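L-ornithine N(5)-monooxygenase (Pseudomonas aeruginosa, PDB 3S5W) uses FAD, NADPH and molecular oxygen to hydroxylate L-ornithine to N(5)-hydroxyornithine, the first step in making hydroxamate siderophores such as pyoverdin. Local coordinates at residues Val29-Ile34 against Leu177-Arg182; Arg152-Leu157 against Arg166-Asn171; Leu284-Glu289 against Gln419-Leu424; Tyr400-Asp405 against Ile412-Phe417. All coordinates share one frame; numbering follows the deposited sequence.

Interaction 1: Val29-Ile34 against Leu177-Arg182. With PO4 (phosphate ion), chain D.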
# COMPACT_ATOMS: atom_id res chain seq x y z
N VAL A 29 -12.01 6.37 29.72
CA VAL A 29 -10.97 5.30 29.65
C VAL A 29 -11.26 4.22 28.59
O VAL A 29 -10.32 3.74 27.96
CB VAL A 29 -10.59 4.62 31.08
CG1 VAL A 29 -9.96 5.64 32.06
CG2 VAL A 29 -11.75 3.83 31.72
N VAL A 30 -12.52 3.81 28.41
CA VAL A 30 -12.84 2.69 27.48
C VAL A 30 -13.37 3.15 26.10
O VAL A 30 -14.49 3.66 25.97
CB VAL A 30 -13.76 1.59 28.12
CG1 VAL A 30 -14.08 0.50 27.11
CG2 VAL A 30 -13.08 0.94 29.31
N HIS A 31 -12.57 2.93 25.06
CA HIS A 31 -12.94 3.38 23.71
C HIS A 31 -13.87 2.40 23.05
O HIS A 31 -13.89 1.22 23.40
CB HIS A 31 -11.68 3.63 22.86
CG HIS A 31 -10.74 4.63 23.47
ND1 HIS A 31 -10.94 5.99 23.38
CD2 HIS A 31 -9.63 4.45 24.22
CE1 HIS A 31 -9.98 6.61 24.04
NE2 HIS A 31 -9.16 5.70 24.55
N ASP A 32 -14.67 2.89 22.11
CA ASP A 32 -15.52 2.02 21.30
C ASP A 32 -14.70 1.33 20.19
O ASP A 32 -14.91 0.15 19.92
CB ASP A 32 -16.70 2.82 20.71
CG ASP A 32 -17.73 3.21 21.77
OD1 ASP A 32 -18.20 2.30 22.48
OD2 ASP A 32 -18.08 4.41 21.87
N LEU A 33 -13.78 2.09 19.59
CA LEU A 33 -12.94 1.57 18.50
C LEU A 33 -11.57 2.18 18.57
O LEU A 33 -11.42 3.40 18.73
CB LEU A 33 -13.56 1.91 17.12
CG LEU A 33 -12.80 1.38 15.88
CD1 LEU A 33 -12.96 -0.17 15.71
CD2 LEU A 33 -13.24 2.15 14.62
N ILE A 34 -10.57 1.33 18.43
CA ILE A 34 -9.24 1.82 18.13
C ILE A 34 -8.80 1.22 16.80
O ILE A 34 -9.04 0.05 16.54
CB ILE A 34 -8.22 1.50 19.26
CG1 ILE A 34 -8.67 2.15 20.57
CG2 ILE A 34 -6.78 1.99 18.89
CD1 ILE A 34 -7.70 1.90 21.75
N LEU A 177 2.24 3.45 25.88
CA LEU A 177 0.86 3.82 26.18
C LEU A 177 -0.01 2.57 26.14
O LEU A 177 0.19 1.69 25.30
CB LEU A 177 0.36 4.87 25.18
CG LEU A 177 0.79 6.34 25.35
CD1 LEU A 177 2.08 6.65 24.61
CD2 LEU A 177 -0.29 7.25 24.81
N VAL A 178 -0.94 2.47 27.08
CA VAL A 178 -1.86 1.33 27.12
C VAL A 178 -3.26 1.90 27.13
O VAL A 178 -3.57 2.78 27.94
CB VAL A 178 -1.58 0.38 28.36
CG1 VAL A 178 -2.59 -0.76 28.44
CG2 VAL A 178 -0.16 -0.18 28.29
N ARG A 179 -4.09 1.47 26.18
CA ARG A 179 -5.48 1.92 26.08
C ARG A 179 -6.40 0.73 25.98
O ARG A 179 -6.00 -0.36 25.57
CB ARG A 179 -5.69 2.82 24.84
CG ARG A 179 -5.01 4.17 24.87
CD ARG A 179 -5.40 4.90 23.60
NE ARG A 179 -4.74 6.19 23.45
CZ ARG A 179 -3.55 6.39 22.89
NH1 ARG A 179 -2.83 5.36 22.45
NH2 ARG A 179 -3.07 7.61 22.78
N THR A 180 -7.66 0.94 26.33
CA THR A 180 -8.62 -0.10 26.37
C THR A 180 -9.74 0.18 25.36
O THR A 180 -10.17 1.31 25.22
CB THR A 180 -9.16 -0.24 27.83
OG1 THR A 180 -8.07 -0.66 28.65
CG2 THR A 180 -10.23 -1.27 27.91
N THR A 181 -10.21 -0.87 24.67
CA THR A 181 -11.22 -0.73 23.61
C THR A 181 -12.17 -1.92 23.48
O THR A 181 -11.76 -3.06 23.66
CB THR A 181 -10.54 -0.43 22.22
OG1 THR A 181 -11.54 -0.10 21.25
CG2 THR A 181 -9.74 -1.63 21.72
N ARG A 182 -13.43 -1.64 23.13
CA ARG A 182 -14.43 -2.68 22.80
C ARG A 182 -14.23 -3.36 21.42
O ARG A 182 -14.70 -4.47 21.17
CB ARG A 182 -15.87 -2.11 22.88
CG ARG A 182 -16.21 -1.37 24.20
CD ARG A 182 -17.62 -0.81 24.21
NE ARG A 182 -18.02 -0.38 25.56
CZ ARG A 182 -17.89 0.86 26.05
NH1 ARG A 182 -17.36 1.84 25.31
NH2 ARG A 182 -18.30 1.12 27.29
P PO4 D . -5.55 9.79 24.66
O1 PO4 D . -6.92 10.24 24.18
O2 PO4 D . -5.65 8.32 24.96
O3 PO4 D . -5.18 10.59 25.89
O4 PO4 D . -4.47 10.05 23.62
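A chi1 of -52° followed by an extended run from CG to NE carries R182 alongside D32, whose CG also lies beside its own backbone N, at a chi1 of -71°. The two side chains point the same way, and R182 NH1 comes 3.0 Å from D32 OD1, a salt bridge whose hydrogen bond is bent and weak. V30 CG1 sits over the centre of one face of the R182 guanidinium, 3.9 Å above the plane. The other carboxylate oxygen of D32 accepts the backbone N of E60. Between the backbones, H31 N donates to T180 O (2.9 Å) and R182 N to H31 O (2.9 Å), so that H31 is bonded to the residues before and after T181. On the T181 side, I34 CG1 packs 3.6 Å from T181 CB, and T181 OG1 turns to A183 O. Beyond, R179 passes obliquely by the H31 ring; R179 NE and NH2 donate to O2 (2.8 Å) and O4 of a phosphate ion, probably from the crystallisation liquor, which R145 also binds, and NH1 pairs with E148. Strand 30-36, paired in parallel here and also with strand 61-65, is the opening strand of a Rossmann-like FAD-binding domain.

Interaction 2: Arg152-Leu157 against Arg166-Asn171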
# COMPACT_ATOMS: atom_id res chain seq x y z
N ARG A 152 1.33 -4.36 20.14
CA ARG A 152 0.58 -5.62 20.35
C ARG A 152 -0.80 -5.36 20.93
O ARG A 152 -1.06 -4.31 21.52
CB ARG A 152 1.34 -6.59 21.28
CG ARG A 152 1.49 -6.11 22.70
CD ARG A 152 2.33 -7.08 23.59
NE ARG A 152 2.69 -6.41 24.84
CZ ARG A 152 3.74 -5.61 24.99
NH1 ARG A 152 4.57 -5.41 23.99
NH2 ARG A 152 3.96 -5.03 26.16
N ILE A 153 -1.68 -6.33 20.76
CA ILE A 153 -3.03 -6.26 21.27
C ILE A 153 -3.19 -7.44 22.20
O ILE A 153 -2.86 -8.56 21.81
CB ILE A 153 -4.07 -6.40 20.13
CG1 ILE A 153 -3.73 -5.44 18.97
CG2 ILE A 153 -5.50 -6.17 20.66
CD1 ILE A 153 -3.76 -3.97 19.35
N GLU A 154 -3.66 -7.17 23.42
CA GLU A 154 -3.87 -8.20 24.44
C GLU A 154 -5.34 -8.30 24.88
O GLU A 154 -6.04 -7.29 24.93
CB GLU A 154 -3.01 -7.91 25.67
CG GLU A 154 -1.52 -8.14 25.47
CD GLU A 154 -0.70 -7.50 26.58
OE1 GLU A 154 -1.31 -6.99 27.56
OE2 GLU A 154 0.54 -7.49 26.46
N PRO A 155 -5.80 -9.52 25.19
CA PRO A 155 -7.16 -9.74 25.68
C PRO A 155 -7.36 -9.25 27.12
O PRO A 155 -6.53 -9.52 27.97
CB PRO A 155 -7.31 -11.26 25.63
CG PRO A 155 -5.92 -11.79 25.71
CD PRO A 155 -5.08 -10.80 24.98
N MET A 156 -8.44 -8.53 27.38
CA MET A 156 -8.84 -8.22 28.75
C MET A 156 -9.91 -9.21 29.23
O MET A 156 -11.09 -9.09 28.86
CB MET A 156 -9.31 -6.78 28.89
CG MET A 156 -8.39 -5.92 29.73
SD MET A 156 -9.06 -4.27 30.09
CE MET A 156 -10.60 -4.64 30.94
N LEU A 157 -9.47 -10.19 30.02
CA LEU A 157 -10.33 -11.24 30.58
C LEU A 157 -11.15 -10.74 31.76
O LEU A 157 -10.63 -10.06 32.64
CB LEU A 157 -9.49 -12.46 31.02
CG LEU A 157 -8.76 -13.29 29.96
CD1 LEU A 157 -7.83 -14.36 30.59
CD2 LEU A 157 -9.75 -13.92 29.00
N ARG A 166 -6.64 -4.66 25.14
CA ARG A 166 -5.61 -3.73 25.57
C ARG A 166 -4.75 -3.45 24.35
O ARG A 166 -4.20 -4.38 23.75
CB ARG A 166 -4.73 -4.36 26.66
CG ARG A 166 -5.39 -4.48 28.02
CD ARG A 166 -4.68 -5.56 28.92
NE ARG A 166 -3.23 -5.37 28.98
CZ ARG A 166 -2.61 -4.52 29.79
NH1 ARG A 166 -3.31 -3.77 30.63
NH2 ARG A 166 -1.28 -4.40 29.77
N VAL A 167 -4.65 -2.17 23.98
CA VAL A 167 -3.81 -1.78 22.85
C VAL A 167 -2.55 -1.13 23.40
O VAL A 167 -2.63 -0.10 24.08
CB VAL A 167 -4.58 -0.80 21.89
CG1 VAL A 167 -3.69 -0.40 20.69
CG2 VAL A 167 -5.92 -1.41 21.43
N ILE A 168 -1.40 -1.72 23.12
CA ILE A 168 -0.13 -1.25 23.62
C ILE A 168 0.62 -0.51 22.50
O ILE A 168 0.91 -1.10 21.47
CB ILE A 168 0.78 -2.43 24.14
CG1 ILE A 168 0.21 -3.11 25.40
CG2 ILE A 168 2.16 -1.90 24.51
CD1 ILE A 168 -1.03 -3.91 25.23
N SER A 169 0.93 0.75 22.72
CA SER A 169 1.66 1.52 21.74
C SER A 169 2.89 2.22 22.35
O SER A 169 3.01 2.33 23.59
CB SER A 169 0.72 2.53 21.04
OG SER A 169 0.22 3.52 21.92
N ARG A 170 3.78 2.69 21.48
CA ARG A 170 4.97 3.40 21.88
C ARG A 170 4.95 4.72 21.11
O ARG A 170 4.67 4.73 19.90
CB ARG A 170 6.22 2.58 21.54
CG ARG A 170 7.56 3.27 21.91
CD ARG A 170 8.80 2.38 21.74
NE ARG A 170 9.05 1.97 20.36
CZ ARG A 170 9.12 0.71 19.94
NH1 ARG A 170 8.98 -0.31 20.80
NH2 ARG A 170 9.35 0.45 18.66
N ASN A 171 5.19 5.84 21.78
CA ASN A 171 5.32 7.11 21.05
C ASN A 171 6.76 7.37 20.58
O ASN A 171 7.65 6.54 20.80
CB ASN A 171 4.67 8.31 21.79
CG ASN A 171 5.42 8.72 23.06
OD1 ASN A 171 6.61 8.43 23.23
ND2 ASN A 171 4.71 9.38 23.96
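E154 divides its carboxylate between two arginines, R166 across the strand pair and R152 two residues back in its own strand, which makes a charged network on one face of the sheet. The bond to R166 is almost flat: R166 NE reaches E154 OE1 at 2.9 Å, with the guanidinium and carboxylate planes only 16° apart, while R166 NH2 adds a weak second bond to the same oxygen. R166 can present this edge because its chain bends at chi3, 50°. R152 arrives differently. Its NE lies 2.9 Å from E154 OE2, on the anti side and 34° out of the carboxylate plane. Two flanking cations would be expected to favour the ionised glutamate, and the glutamate in turn should screen the arginines from each other.

The two segments belong to the beta hairpin of strands 148-158 and 161-171. E154 and R166 form a hydrogen-bonded antiparallel pair, with R166 N 2.7 Å from E154 O, and the next such pair is R152 with I168. Beneath the charges I168 supplies an apolar floor: its CD1 lies 3.8 Å from E154 CD, and its CG2 stands 3.9 Å above the guanidinium plane of R152, offset toward the rim. At the other end the M156 side chain crosses that of R166 at about a right angle, CG to CG 3.7 Å. On the opposite face I153 CD1 packs against V167 CG1 at 3.8 Å, and there V167 also touches V150, an FAD-binding residue.

Interaction 3: Leu284-Glu289 against Gln419-Leu424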
# COMPACT_ATOMS: atom_id res chain seq x y z
N LEU A 284 -19.32 -11.05 -5.43
CA LEU A 284 -19.17 -12.15 -6.35
C LEU A 284 -18.01 -13.08 -5.94
O LEU A 284 -18.20 -14.28 -5.80
CB LEU A 284 -18.97 -11.62 -7.78
CG LEU A 284 -18.91 -12.59 -8.98
CD1 LEU A 284 -17.58 -13.27 -9.10
CD2 LEU A 284 -20.06 -13.61 -8.93
N ILE A 285 -16.81 -12.53 -5.76
CA ILE A 285 -15.67 -13.37 -5.40
C ILE A 285 -15.86 -14.04 -4.03
O ILE A 285 -15.54 -15.22 -3.86
CB ILE A 285 -14.29 -12.66 -5.54
CG1 ILE A 285 -13.14 -13.68 -5.40
CG2 ILE A 285 -14.17 -11.44 -4.60
CD1 ILE A 285 -11.77 -13.18 -5.91
N TYR A 286 -16.40 -13.28 -3.07
CA TYR A 286 -16.70 -13.83 -1.75
C TYR A 286 -17.66 -15.04 -1.79
O TYR A 286 -17.49 -16.00 -1.04
CB TYR A 286 -17.24 -12.77 -0.81
CG TYR A 286 -17.10 -13.24 0.63
CD1 TYR A 286 -18.16 -13.92 1.27
CD2 TYR A 286 -15.88 -13.09 1.32
CE1 TYR A 286 -18.01 -14.39 2.59
CE2 TYR A 286 -15.73 -13.55 2.62
CZ TYR A 286 -16.80 -14.21 3.25
OH TYR A 286 -16.63 -14.66 4.55
N SER A 287 -18.66 -14.98 -2.67
CA SER A 287 -19.60 -16.10 -2.91
C SER A 287 -18.97 -17.35 -3.54
O SER A 287 -19.57 -18.44 -3.48
CB SER A 287 -20.77 -15.62 -3.78
OG SER A 287 -20.42 -15.57 -5.16
N ARG A 288 -17.78 -17.23 -4.14
CA ARG A 288 -17.18 -18.35 -4.86
C ARG A 288 -16.42 -19.29 -3.95
O ARG A 288 -15.95 -18.87 -2.90
CB ARG A 288 -16.26 -17.89 -6.00
CG ARG A 288 -16.95 -17.13 -7.11
CD ARG A 288 -18.25 -17.79 -7.54
NE ARG A 288 -18.68 -17.30 -8.83
CZ ARG A 288 -19.94 -17.11 -9.18
NH1 ARG A 288 -20.92 -17.35 -8.31
NH2 ARG A 288 -20.23 -16.66 -10.40
N GLU A 289 -16.31 -20.55 -4.37
CA GLU A 289 -15.49 -21.52 -3.64
C GLU A 289 -14.02 -21.21 -3.87
O GLU A 289 -13.68 -20.48 -4.81
CB GLU A 289 -15.84 -22.94 -4.06
CG GLU A 289 -17.32 -23.21 -3.90
CD GLU A 289 -17.64 -24.65 -3.64
OE1 GLU A 289 -18.06 -24.94 -2.50
OE2 GLU A 289 -17.47 -25.49 -4.56
N GLN A 419 -7.57 -9.94 0.12
CA GLN A 419 -7.62 -10.13 -1.34
C GLN A 419 -8.13 -11.53 -1.74
O GLN A 419 -8.95 -11.64 -2.67
CB GLN A 419 -6.27 -9.85 -1.97
CG GLN A 419 -6.21 -10.09 -3.49
CD GLN A 419 -4.85 -9.78 -4.01
OE1 GLN A 419 -4.02 -10.67 -4.18
NE2 GLN A 419 -4.58 -8.50 -4.22
N ALA A 420 -7.65 -12.57 -1.04
CA ALA A 420 -8.04 -13.97 -1.38
C ALA A 420 -9.55 -14.19 -1.42
O ALA A 420 -10.05 -14.97 -2.23
CB ALA A 420 -7.35 -15.00 -0.46
N SER A 421 -10.29 -13.47 -0.58
CA SER A 421 -11.74 -13.66 -0.48
C SER A 421 -12.59 -12.51 -1.03
O SER A 421 -13.77 -12.69 -1.31
CB SER A 421 -12.13 -13.90 0.99
OG SER A 421 -11.67 -12.86 1.84
N HIS A 422 -12.01 -11.32 -1.10
CA HIS A 422 -12.79 -10.12 -1.45
C HIS A 422 -12.33 -9.46 -2.75
O HIS A 422 -12.97 -8.53 -3.21
CB HIS A 422 -12.66 -9.06 -0.32
CG HIS A 422 -13.36 -9.45 0.94
ND1 HIS A 422 -14.52 -8.83 1.37
CD2 HIS A 422 -13.08 -10.40 1.86
CE1 HIS A 422 -14.89 -9.36 2.52
NE2 HIS A 422 -14.04 -10.32 2.83
N GLY A 423 -11.22 -9.90 -3.32
CA GLY A 423 -10.88 -9.51 -4.67
C GLY A 423 -9.75 -8.52 -4.78
O GLY A 423 -9.21 -8.06 -3.76
N LEU A 424 -9.41 -8.17 -6.02
CA LEU A 424 -8.26 -7.30 -6.31
C LEU A 424 -8.40 -5.86 -5.81
O LEU A 424 -7.39 -5.14 -5.71
CB LEU A 424 -7.90 -7.37 -7.82
CG LEU A 424 -7.26 -8.71 -8.20
CD1 LEU A 424 -7.37 -8.96 -9.69
CD2 LEU A 424 -5.82 -8.78 -7.81
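I285 begins this contact, in which the last turn of helix 279-287 packs against the end of the short helix 419-422; helix 279-287 follows the substrate-binding residues N274-F277. The chi1 of I285, -169°, turns CG1 away from the backbone N and leaves CG2 between the N and the carbonyl carbon, aimed at the peptide that closes the short helix: CG2 lies 3.3 Å from H422 C, tight packing. I285 CD1 reaches G423 CA at 4.0 Å. G423 leaves the helix with positive phi, at backbone angles that alone call for glycine, and a CB there would also be tight against I285 CG2. Y286 follows, its CA 3.2 Å from S421 O; Y286 N is equally near that oxygen, but the angle is too poor for a hydrogen bond. The same carbonyl oxygen sits at the edge of the tyrosine ring, near its plane, 3.4 Å from CD2. Y286 OH is bonded to I396 O. R293 makes a cation-pi contact with the Y286 ring and also bonds I285 O and Y286 O, tying off this helix end. The Y286 and H422 rings meet obliquely, planes 55° apart, with Y286 CD2 held 3.6 Å above the rim of one imidazole face.

Interaction 4: Tyr400-Asp405 against Ile412-Phe417. With PO4 (phosphate ion), chain G.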
# COMPACT_ATOMS: atom_id res chain seq x y z
N TYR A 400 -15.57 -8.06 6.96
CA TYR A 400 -14.15 -7.85 7.29
C TYR A 400 -13.82 -8.17 8.77
O TYR A 400 -12.74 -7.85 9.24
CB TYR A 400 -13.66 -6.44 6.90
CG TYR A 400 -13.85 -6.19 5.42
CD1 TYR A 400 -12.89 -6.62 4.49
CD2 TYR A 400 -15.01 -5.54 4.95
CE1 TYR A 400 -13.06 -6.41 3.10
CE2 TYR A 400 -15.19 -5.32 3.56
CZ TYR A 400 -14.19 -5.76 2.65
OH TYR A 400 -14.34 -5.56 1.29
N ARG A 401 -14.74 -8.84 9.45
CA ARG A 401 -14.55 -9.22 10.85
C ARG A 401 -13.88 -10.59 10.94
O ARG A 401 -14.31 -11.55 10.27
CB ARG A 401 -15.91 -9.23 11.55
CG ARG A 401 -15.77 -9.40 13.04
CD ARG A 401 -17.05 -9.07 13.69
NE ARG A 401 -17.03 -9.54 15.06
CZ ARG A 401 -18.10 -9.52 15.85
NH1 ARG A 401 -19.25 -9.05 15.38
NH2 ARG A 401 -18.00 -9.95 17.10
N LEU A 402 -12.79 -10.65 11.72
CA LEU A 402 -12.06 -11.88 12.01
C LEU A 402 -12.95 -12.80 12.83
O LEU A 402 -13.52 -12.36 13.83
CB LEU A 402 -10.77 -11.60 12.81
CG LEU A 402 -9.68 -10.68 12.24
CD1 LEU A 402 -8.31 -10.95 12.87
CD2 LEU A 402 -9.61 -10.84 10.74
N GLN A 403 -13.11 -14.04 12.40
CA GLN A 403 -13.92 -14.99 13.15
C GLN A 403 -13.15 -15.45 14.39
O GLN A 403 -11.99 -15.87 14.30
CB GLN A 403 -14.42 -16.18 12.30
CG GLN A 403 -15.38 -17.19 13.04
CD GLN A 403 -16.57 -16.54 13.83
OE1 GLN A 403 -16.43 -15.51 14.51
NE2 GLN A 403 -17.74 -17.19 13.76
N THR A 404 -13.80 -15.31 15.54
CA THR A 404 -13.25 -15.75 16.83
C THR A 404 -14.18 -16.80 17.45
O THR A 404 -15.36 -16.88 17.09
CB THR A 404 -13.12 -14.56 17.81
OG1 THR A 404 -14.41 -14.15 18.26
CG2 THR A 404 -12.42 -13.36 17.17
N ASP A 405 -13.68 -17.60 18.39
CA ASP A 405 -14.56 -18.50 19.15
C ASP A 405 -15.47 -17.69 20.09
O ASP A 405 -15.29 -16.46 20.22
CB ASP A 405 -13.77 -19.63 19.87
CG ASP A 405 -12.90 -19.12 21.02
OD1 ASP A 405 -11.66 -19.30 20.94
OD2 ASP A 405 -13.43 -18.57 22.01
N ILE A 412 -13.04 -7.63 16.04
CA ILE A 412 -11.78 -7.23 15.41
C ILE A 412 -11.96 -7.25 13.88
O ILE A 412 -12.35 -8.27 13.31
CB ILE A 412 -10.63 -8.17 15.80
CG1 ILE A 412 -10.54 -8.27 17.35
CG2 ILE A 412 -9.31 -7.71 15.15
CD1 ILE A 412 -9.77 -9.44 17.84
N TYR A 413 -11.67 -6.12 13.24
CA TYR A 413 -11.78 -6.01 11.78
C TYR A 413 -10.37 -5.80 11.21
O TYR A 413 -9.48 -5.28 11.89
CB TYR A 413 -12.68 -4.83 11.41
CG TYR A 413 -14.09 -4.94 11.92
CD1 TYR A 413 -14.43 -4.52 13.22
CD2 TYR A 413 -15.11 -5.43 11.11
CE1 TYR A 413 -15.75 -4.62 13.69
CE2 TYR A 413 -16.43 -5.51 11.57
CZ TYR A 413 -16.74 -5.10 12.87
OH TYR A 413 -18.04 -5.19 13.34
N ALA A 414 -10.16 -6.19 9.95
CA ALA A 414 -8.90 -5.95 9.27
C ALA A 414 -9.17 -5.44 7.86
O ALA A 414 -10.07 -5.92 7.22
CB ALA A 414 -8.06 -7.21 9.24
N GLN A 415 -8.36 -4.49 7.39
CA GLN A 415 -8.55 -3.91 6.06
C GLN A 415 -7.28 -4.12 5.27
O GLN A 415 -6.20 -3.76 5.75
CB GLN A 415 -8.86 -2.41 6.16
CG GLN A 415 -10.17 -2.11 6.86
CD GLN A 415 -10.69 -0.74 6.51
OE1 GLN A 415 -11.08 -0.50 5.36
NE2 GLN A 415 -10.70 0.18 7.48
N GLY A 416 -7.43 -4.69 4.06
CA GLY A 416 -6.32 -4.85 3.12
C GLY A 416 -5.62 -6.19 3.21
O GLY A 416 -4.57 -6.39 2.57
N PHE A 417 -6.22 -7.11 3.97
CA PHE A 417 -5.64 -8.45 4.21
C PHE A 417 -6.49 -9.58 3.67
O PHE A 417 -6.34 -10.75 4.06
CB PHE A 417 -5.35 -8.61 5.73
CG PHE A 417 -4.21 -7.76 6.15
CD1 PHE A 417 -2.91 -8.26 6.07
CD2 PHE A 417 -4.42 -6.42 6.52
CE1 PHE A 417 -1.81 -7.45 6.38
CE2 PHE A 417 -3.32 -5.60 6.85
CZ PHE A 417 -2.02 -6.11 6.78
P PO4 G . -21.32 -10.40 18.11
O1 PO4 G . -21.33 -9.12 17.28
O2 PO4 G . -20.11 -10.39 19.03
O3 PO4 G . -22.59 -10.46 18.92
O4 PO4 G . -21.26 -11.61 17.21
O HOH W 1 -14.12 -10.30 15.72
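R401 lies across the ring of Y413 where a loop joins strand 411-414 through a single beta bridge. The arginine's CG is anti to the backbone N (chi1 -171°) and the chain runs on extended, so its aliphatic part slants over one face of the tyrosine: CG stands 4.2 Å above the ring plane, offset toward the rim, and CB comes 3.8 Å from Y413 CE2. The guanidinium lies past the ring, its plane turned 45° from it, while Y413 OH is bonded to S442. At its edge the guanidinium takes a phosphate ion, probably from the crystallisation liquor, with R401 NH1 2.8 Å from O1 and NH2 2.9 Å from O2; H446 is a second ligand of this anion.

The neighbours of R401 turn toward the strand. L402 crosses I412 obliquely, its CD1 4.1 Å from I412 CG2, and its other methyl group leans on A414 CB. Y400 brings its CB 3.6 Å from A414 O, while its ring stacks on H422. Around the bridge, A414 N donates to Y400 O and L402 N to I412 O, and CA-H...O contacts from Y413 to Y400 O and from R401 to I412 O accompany them. On its far side strand 411-414 pairs in parallel with strand 183-186, which connects the loop to the large mixed sheet. One water completes the join: it accepts from R401 NE at 3.1 Å and from I412 N, and donates to L402 O at 2.9 Å.

In the fold
Three of the four contacts meet in one mixed sheet. Interactions 1 and 2 have centres about 9 Å apart and touch directly, since strands 161-171 and 176-181 are neighbours; along the chain interaction 2 is nested inside the loop that interaction 1 closes. Interaction 4 reaches the same sheet through strand 411-414, its centre about 18 Å from that of interaction 1. Interaction 3 lies off the sheet, about 15 Å from interaction 4 between centres and about 32 Å from interaction 1, and it encloses interaction 4 in sequence. H422 and Y400 join interactions 3 and 4. The series thus runs from the FAD-binding sheet toward helix 279-287, which follows the substrate-binding residues N274-F277.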